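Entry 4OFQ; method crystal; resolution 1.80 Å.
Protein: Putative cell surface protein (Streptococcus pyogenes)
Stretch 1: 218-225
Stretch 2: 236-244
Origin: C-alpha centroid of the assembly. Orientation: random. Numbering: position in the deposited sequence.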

# COMPACT_ATOMS: atom_id res chain seq x y z
N THR A 218 34.72 1.78 -1.38
CA THR A 218 33.60 1.05 -0.84
C THR A 218 32.32 1.79 -1.12
O THR A 218 32.19 2.96 -0.79
N TYR A 219 31.34 1.09 -1.70
CA TYR A 219 30.03 1.70 -1.87
C TYR A 219 29.14 1.25 -0.72
O TYR A 219 29.12 0.07 -0.36
N ARG A 220 28.42 2.20 -0.13
CA ARG A 220 27.41 1.84 0.85
C ARG A 220 26.03 1.95 0.21
O ARG A 220 25.63 3.04 -0.26
N LEU A 221 25.31 0.83 0.17
CA LEU A 221 23.94 0.84 -0.31
C LEU A 221 23.04 0.84 0.91
O LEU A 221 22.89 -0.17 1.58
N GLU A 222 22.45 2.00 1.23
CA GLU A 222 21.67 2.13 2.46
C GLU A 222 20.23 1.70 2.23
O GLU A 222 19.51 2.35 1.47
N GLY A 223 19.82 0.61 2.85
CA GLY A 223 18.45 0.12 2.67
C GLY A 223 17.42 0.93 3.44
O GLY A 223 17.73 1.57 4.45
N TRP A 224 16.19 0.92 2.95
CA TRP A 224 15.11 1.64 3.60
C TRP A 224 14.72 0.86 4.84
O TRP A 224 14.72 -0.37 4.83
N VAL A 225 14.41 1.57 5.92
CA VAL A 225 13.97 0.91 7.14
C VAL A 225 12.45 0.68 7.08
O VAL A 225 11.67 1.62 6.91
N GLU A 236 10.10 -9.61 0.04
CA GLU A 236 11.28 -9.27 -0.77
C GLU A 236 12.01 -8.07 -0.19
O GLU A 236 11.38 -7.09 0.21
N TYR A 237 13.34 -8.15 -0.16
CA TYR A 237 14.21 -7.05 0.26
C TYR A 237 15.54 -7.36 -0.42
O TYR A 237 16.34 -8.18 0.06
N LYS A 238 15.75 -6.74 -1.57
CA LYS A 238 16.84 -7.11 -2.47
C LYS A 238 17.55 -5.87 -3.00
O LYS A 238 16.90 -4.93 -3.46
N PHE A 239 18.88 -5.89 -2.93
CA PHE A 239 19.70 -4.81 -3.46
C PHE A 239 20.12 -5.21 -4.86
O PHE A 239 20.61 -6.32 -5.06
N VAL A 240 19.97 -4.30 -5.82
CA VAL A 240 20.45 -4.54 -7.18
C VAL A 240 21.38 -3.39 -7.62
O VAL A 240 21.03 -2.21 -7.51
N ASP A 241 22.56 -3.72 -8.12
CA ASP A 241 23.52 -2.68 -8.46
C ASP A 241 24.26 -3.06 -9.74
O ASP A 241 24.95 -4.07 -9.78
N GLN A 242 24.08 -2.26 -10.80
CA GLN A 242 24.83 -2.47 -12.03
C GLN A 242 26.11 -1.67 -11.91
O GLN A 242 26.12 -0.46 -12.12
N LEU A 243 27.19 -2.35 -11.54
CA LEU A 243 28.47 -1.68 -11.35
C LEU A 243 29.06 -1.31 -12.70
O LEU A 243 28.82 -1.99 -13.69
N GLN A 244 29.79 -0.20 -12.75
CA GLN A 244 30.51 0.17 -13.96
C GLN A 244 31.75 -0.71 -14.02
O GLN A 244 32.84 -0.26 -13.71

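Side-chain packing between stretches 218-225 and 236-244, whose touching parts run roughly antiparallel (155° between end-to-end directions). No backbone-to-backbone hydrogen bond links them; side chains fill the gap, with CA atoms of Leu 221 and Phe 239 7.7 Å apart and those of Tyr 219 and Leu 243 10.2 Å apart. Strand alternation sets the pattern: Tyr 219 and Leu 221 point toward the second stretch, and Phe 239 and Asp 241 point back. At the centre, Phe 239 (chi1 m, chi2 78°) lays its ring beside Leu 221 (m, t), with Leu 221 CB 3.8 Å from Phe 239 CD2 and Leu 221 O 3.4 Å from Phe 239 CE2. The same ring presents its edge to Gly 223, whose N lies 4.1 Å from Phe 239 CE2. Leu 221 CD2 reaches 3.5 Å from Asp 241 OD2; Asp 241 is t, and this oxygen hydrogen-bonds elsewhere in the structure. At one end, Tyr 219 (m) meets Leu 243 (m, t), whose CA-to-CB bond points sideways but whose tip comes nearer, bringing Leu 243 CD2 to 4.2 Å from Tyr 219 CE2. At the other end, Tyr 237 also leaves its backbone sideways; its t rotamer (chi1 -165°) extends the ring so that the hydroxyl reaches the first stretch. There Tyr 237 OH donates a 2.6 Å hydrogen bond to Trp 224 O, near the ring plane. Gly 223 leaves room for this hydroxyl: its C is 3.3 Å from Tyr 237 OH, and an ideal CB would clash with that oxygen at 2.3 Å. Away from the interface, Arg 220 (t, t, p) and Glu 222 (t, t) form a salt bridge along their strand, Arg 220 NH2 to Glu 222 OE2 3.0 Å, although both hydrogen bonds within it, from Arg 220 NH1 and NH2, are weak.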

# COMPACT_ATOMS: atom_id res chain seq x y z
CB THR A 218 33.75 0.91 0.69
OG1 THR A 218 34.92 0.14 0.98
CG2 THR A 218 32.53 0.23 1.26
CB TYR A 219 29.39 1.28 -3.20
CG TYR A 219 30.10 1.81 -4.42
CD1 TYR A 219 30.18 3.17 -4.68
CD2 TYR A 219 30.72 0.94 -5.33
CE1 TYR A 219 30.84 3.66 -5.80
CE2 TYR A 219 31.39 1.41 -6.44
CZ TYR A 219 31.44 2.77 -6.67
OH TYR A 219 32.12 3.25 -7.77
CB ARG A 220 27.45 2.75 2.07
CG ARG A 220 26.39 2.36 3.09
CD ARG A 220 26.50 3.17 4.36
NE ARG A 220 25.90 4.49 4.22
CZ ARG A 220 24.98 4.97 5.04
NH1 ARG A 220 24.54 4.24 6.06
NH2 ARG A 220 24.49 6.19 4.85
CB LEU A 221 23.67 -0.39 -1.18
CG LEU A 221 24.76 -0.76 -2.20
CD1 LEU A 221 24.33 -1.97 -3.08
CD2 LEU A 221 25.11 0.45 -3.08
CB GLU A 222 21.71 3.58 2.97
CG GLU A 222 21.04 3.74 4.33
CD GLU A 222 21.07 5.17 4.85
OE1 GLU A 222 20.43 6.05 4.24
OE2 GLU A 222 21.74 5.40 5.89
CB TRP A 224 13.91 1.76 2.62
CG TRP A 224 12.69 2.41 3.19
CD1 TRP A 224 12.54 3.71 3.56
CD2 TRP A 224 11.42 1.78 3.43
NE1 TRP A 224 11.27 3.93 4.04
CE2 TRP A 224 10.56 2.76 3.96
CE3 TRP A 224 10.93 0.48 3.25
CZ2 TRP A 224 9.23 2.49 4.30
CZ3 TRP A 224 9.61 0.21 3.59
CH2 TRP A 224 8.78 1.21 4.13
CB VAL A 225 14.32 1.72 8.38
CG1 VAL A 225 13.70 1.08 9.61
CG2 VAL A 225 15.87 1.84 8.53
CB GLU A 236 10.88 -8.96 -2.21
CG GLU A 236 12.05 -8.47 -3.09
CD GLU A 236 11.62 -8.14 -4.51
OE1 GLU A 236 10.63 -7.40 -4.68
OE2 GLU A 236 12.27 -8.65 -5.45
CB TYR A 237 14.37 -7.00 1.79
CG TYR A 237 14.94 -5.70 2.36
CD1 TYR A 237 16.32 -5.46 2.40
CD2 TYR A 237 14.10 -4.74 2.91
CE1 TYR A 237 16.85 -4.27 2.94
CE2 TYR A 237 14.61 -3.55 3.45
CZ TYR A 237 15.98 -3.32 3.47
OH TYR A 237 16.45 -2.14 4.03
CB LYS A 238 16.27 -7.92 -3.64
CG LYS A 238 17.31 -8.35 -4.67
CD LYS A 238 16.72 -9.34 -5.67
CE LYS A 238 15.76 -8.68 -6.63
NZ LYS A 238 15.37 -9.66 -7.71
CB PHE A 239 20.97 -4.62 -2.63
CG PHE A 239 20.73 -4.27 -1.18
CD1 PHE A 239 20.36 -5.25 -0.27
CD2 PHE A 239 20.96 -2.98 -0.72
CE1 PHE A 239 20.18 -4.94 1.07
CE2 PHE A 239 20.79 -2.67 0.62
CZ PHE A 239 20.39 -3.66 1.52
CB VAL A 240 19.29 -4.69 -8.18
CG1 VAL A 240 19.84 -4.98 -9.56
CG2 VAL A 240 18.37 -5.82 -7.74
CB ASP A 241 24.50 -2.48 -7.28
CG ASP A 241 25.33 -1.23 -7.42
OD1 ASP A 241 25.70 -0.87 -8.55
OD2 ASP A 241 25.60 -0.58 -6.39
CB GLN A 242 24.03 -1.97 -13.25
CG GLN A 242 24.84 -1.98 -14.56
CD GLN A 242 25.38 -3.36 -14.94
OE1 GLN A 242 24.61 -4.30 -15.14
NE2 GLN A 242 26.71 -3.47 -15.07
CB LEU A 243 29.44 -2.59 -10.60
CG LEU A 243 29.02 -2.92 -9.16
CD1 LEU A 243 29.82 -4.11 -8.63
CD2 LEU A 243 29.18 -1.69 -8.27
CB GLN A 244 30.90 1.65 -13.91
CG GLN A 244 31.34 2.22 -15.23
CD GLN A 244 31.54 3.72 -15.17
OE1 GLN A 244 30.67 4.46 -14.71
NE2 GLN A 244 32.69 4.17 -15.63